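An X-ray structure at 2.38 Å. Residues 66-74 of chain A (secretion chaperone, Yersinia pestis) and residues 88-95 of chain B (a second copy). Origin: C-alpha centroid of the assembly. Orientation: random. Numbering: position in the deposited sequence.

Chain A (66-74) ILRKNLFSP
Chain B, residues 88-95: HWLLWSQL

Chain A leaves a helix that begins earlier in the chain, turns at 69-70 and is extended from 71. Lys A69 N donates a hydrogen bond to Ile A66 O at 2.6 Å. Asn A70 has phi/psi -92/55; residues 71-73 are near -105/169, -81/160 and -144/148. Chain B is a strand that continues later in the chain (Trp B92 -163/161, Gln B94 -132/138). The two run in the same direction: Leu A67 CA lies 9.1 Å from Trp B89 CA, Phe A72 CA 7.2 Å from Gln B94 CA.

Trp B92 is the main bump. Its CA-to-CB bond points toward chain A (chi1 57°, p; chi2 -92°). The indole fits against the bend at 70-72. At its edge, Trp B92 NE1 donates to Asn A70 O at 2.8 Å, 148° at the hydrogen. Phe A72 (chi1 38°, p; chi2 83°) covers one face: Phe A72 CB sits 3.7 Å from the Trp B92 six-membered ring centroid. The Phe A72 edge meets the Trp B92 five-membered ring, centroids 5.3 Å apart, planes at 76°. Phe A72 CB also lies 3.4 Å from Trp B92 CE3 and 3.2 Å from Gln B94 OE1, filling the gap between those side chains.

Leu A71 CA-to-CB points away (chi1 -120°, off-well; chi2 t), but its end returns: Leu A71 CD2 is 4.1 Å from Trp B92 CD1 and 4.4 Å from Leu B90 CD2. From the helix, Leu A67 CG (chi1 -97°, chi2 -7°, both off-well) packs 4.2 Å from Trp B89 CZ3 (Trp B89 chi1 m).

Gln B94 (chi1 t, chi2 t, chi3 -56°) reaches the loop backbone. Ser A73 N donates to Gln B94 OE1 at 3.2 Å.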

# COMPACT_ATOMS: atom_id res chain seq x y z
N ILE A 66 13.18 4.54 -1.68
CA ILE A 66 11.76 4.27 -1.65
C ILE A 66 11.46 2.83 -1.18
O ILE A 66 10.85 2.69 -0.12
CB ILE A 66 11.26 4.65 -3.00
CG1 ILE A 66 11.28 6.20 -3.02
CG2 ILE A 66 9.93 4.12 -3.15
CD1 ILE A 66 11.28 6.76 -4.35
N LEU A 67 12.06 1.81 -1.82
CA LEU A 67 11.88 0.39 -1.39
C LEU A 67 12.10 0.10 0.05
O LEU A 67 11.33 -0.63 0.65
CB LEU A 67 12.74 -0.55 -2.23
CG LEU A 67 11.87 -1.13 -3.34
CD1 LEU A 67 10.38 -0.85 -3.34
CD2 LEU A 67 12.41 -0.72 -4.60
N ARG A 68 13.10 0.72 0.64
CA ARG A 68 13.42 0.68 2.11
C ARG A 68 12.32 1.33 2.94
O ARG A 68 12.01 0.92 4.03
CB ARG A 68 14.72 1.41 2.34
CG ARG A 68 15.94 0.76 1.70
CD ARG A 68 17.28 0.78 2.61
NE ARG A 68 18.44 0.07 1.97
CZ ARG A 68 19.19 0.50 0.90
NH1 ARG A 68 18.97 1.64 0.25
NH2 ARG A 68 20.19 -0.26 0.45
N LYS A 69 11.59 2.27 2.35
CA LYS A 69 10.42 2.89 3.06
C LYS A 69 9.00 2.40 2.68
O LYS A 69 7.94 3.05 3.11
CB LYS A 69 10.49 4.44 2.83
CG LYS A 69 11.83 5.08 3.43
CD LYS A 69 11.98 6.66 3.04
CE LYS A 69 13.24 7.10 2.11
NZ LYS A 69 14.11 8.28 2.65
N ASN A 70 8.95 1.34 1.85
CA ASN A 70 7.67 0.83 1.31
C ASN A 70 7.13 -0.25 2.22
O ASN A 70 6.81 -1.29 1.74
CB ASN A 70 7.89 0.33 -0.10
CG ASN A 70 6.64 0.08 -0.85
OD1 ASN A 70 5.82 1.02 -0.97
ND2 ASN A 70 6.52 -1.19 -1.56
N LEU A 71 6.97 0.06 3.51
CA LEU A 71 6.55 -0.81 4.53
C LEU A 71 5.16 -0.49 4.85
O LEU A 71 4.60 0.46 4.26
CB LEU A 71 7.37 -0.63 5.74
CG LEU A 71 8.19 -1.78 6.32
CD1 LEU A 71 8.48 -1.69 7.94
CD2 LEU A 71 7.51 -3.13 6.01
N PHE A 72 4.54 -1.36 5.63
CA PHE A 72 3.16 -1.13 5.97
C PHE A 72 3.00 -0.10 7.15
O PHE A 72 3.81 -0.07 8.00
CB PHE A 72 2.58 -2.46 6.50
CG PHE A 72 3.52 -3.23 7.32
CD1 PHE A 72 3.67 -2.93 8.71
CD2 PHE A 72 4.26 -4.23 6.82
CE1 PHE A 72 4.46 -3.67 9.55
CE2 PHE A 72 5.16 -5.04 7.68
CZ PHE A 72 5.24 -4.74 9.03
N SER A 73 1.84 0.51 7.33
CA SER A 73 1.66 1.41 8.35
C SER A 73 0.34 1.33 8.89
O SER A 73 -0.74 1.32 8.19
CB SER A 73 1.83 2.81 7.79
OG SER A 73 1.59 3.80 8.81
N PRO A 74 0.35 1.61 10.16
CA PRO A 74 -0.91 1.74 10.95
C PRO A 74 -1.77 2.90 10.49
O PRO A 74 -2.98 2.83 10.58
CB PRO A 74 -0.45 1.84 12.42
CG PRO A 74 0.99 1.88 12.46
CD PRO A 74 1.56 1.86 10.98
N HIS B 88 17.61 -7.57 2.39
CA HIS B 88 16.66 -8.66 2.10
C HIS B 88 15.26 -8.15 1.68
O HIS B 88 14.74 -7.27 2.26
CB HIS B 88 16.50 -9.56 3.34
CG HIS B 88 17.79 -10.16 3.84
ND1 HIS B 88 18.76 -10.66 2.98
CD2 HIS B 88 18.25 -10.38 5.09
CE1 HIS B 88 19.75 -11.16 3.70
NE2 HIS B 88 19.46 -11.01 4.98
N TRP B 89 14.63 -8.77 0.69
CA TRP B 89 13.24 -8.45 0.43
C TRP B 89 12.35 -8.72 1.63
O TRP B 89 12.53 -9.70 2.29
CB TRP B 89 12.75 -9.16 -0.76
CG TRP B 89 13.30 -8.71 -1.90
CD1 TRP B 89 14.23 -9.35 -2.68
CD2 TRP B 89 13.01 -7.49 -2.51
NE1 TRP B 89 14.47 -8.59 -3.79
CE2 TRP B 89 13.76 -7.42 -3.69
CE3 TRP B 89 12.13 -6.44 -2.21
CZ2 TRP B 89 13.69 -6.34 -4.54
CZ3 TRP B 89 12.05 -5.36 -3.07
CH2 TRP B 89 12.82 -5.31 -4.22
N LEU B 90 11.45 -7.80 1.95
CA LEU B 90 10.36 -8.01 2.92
C LEU B 90 9.05 -7.80 2.18
O LEU B 90 8.82 -6.81 1.56
CB LEU B 90 10.42 -6.97 4.01
CG LEU B 90 10.03 -7.37 5.39
CD1 LEU B 90 10.75 -6.34 6.26
CD2 LEU B 90 8.50 -7.35 5.57
N LEU B 91 8.17 -8.73 2.27
CA LEU B 91 6.92 -8.62 1.55
C LEU B 91 5.73 -8.55 2.51
O LEU B 91 5.74 -9.25 3.53
CB LEU B 91 6.82 -9.98 0.83
CG LEU B 91 8.08 -10.44 0.11
CD1 LEU B 91 7.64 -11.66 -0.76
CD2 LEU B 91 8.72 -9.39 -0.75
N TRP B 92 4.64 -7.93 2.17
CA TRP B 92 3.63 -7.85 3.22
C TRP B 92 2.38 -7.51 2.53
O TRP B 92 2.36 -7.12 1.39
CB TRP B 92 4.13 -6.65 4.20
CG TRP B 92 4.33 -5.30 3.48
CD1 TRP B 92 5.50 -4.83 2.92
CD2 TRP B 92 3.32 -4.29 3.17
NE1 TRP B 92 5.31 -3.57 2.41
CE2 TRP B 92 3.99 -3.19 2.60
CE3 TRP B 92 2.00 -4.12 3.55
CZ2 TRP B 92 3.32 -2.05 2.15
CZ3 TRP B 92 1.30 -2.99 3.10
CH2 TRP B 92 1.94 -1.91 2.48
N SER B 93 1.30 -7.77 3.19
CA SER B 93 -0.01 -7.34 2.72
C SER B 93 -0.82 -6.85 3.91
O SER B 93 -0.74 -7.44 4.91
CB SER B 93 -0.82 -8.65 2.18
OG SER B 93 -1.89 -8.16 1.23
N GLN B 94 -1.77 -5.99 3.75
CA GLN B 94 -2.48 -5.45 4.99
C GLN B 94 -3.86 -5.59 4.66
O GLN B 94 -4.17 -5.17 3.54
CB GLN B 94 -2.25 -3.83 5.10
CG GLN B 94 -2.43 -3.10 6.47
CD GLN B 94 -1.68 -1.60 6.50
OE1 GLN B 94 -0.47 -1.39 6.27
NE2 GLN B 94 -2.48 -0.65 6.59
N LEU B 95 -4.69 -6.03 5.59
CA LEU B 95 -5.98 -6.45 5.28
C LEU B 95 -7.00 -6.02 6.40
O LEU B 95 -6.72 -6.06 7.58
CB LEU B 95 -5.95 -7.99 5.26
CG LEU B 95 -5.15 -8.62 4.15
CD1 LEU B 95 -4.48 -9.75 4.74
CD2 LEU B 95 -6.07 -9.08 3.08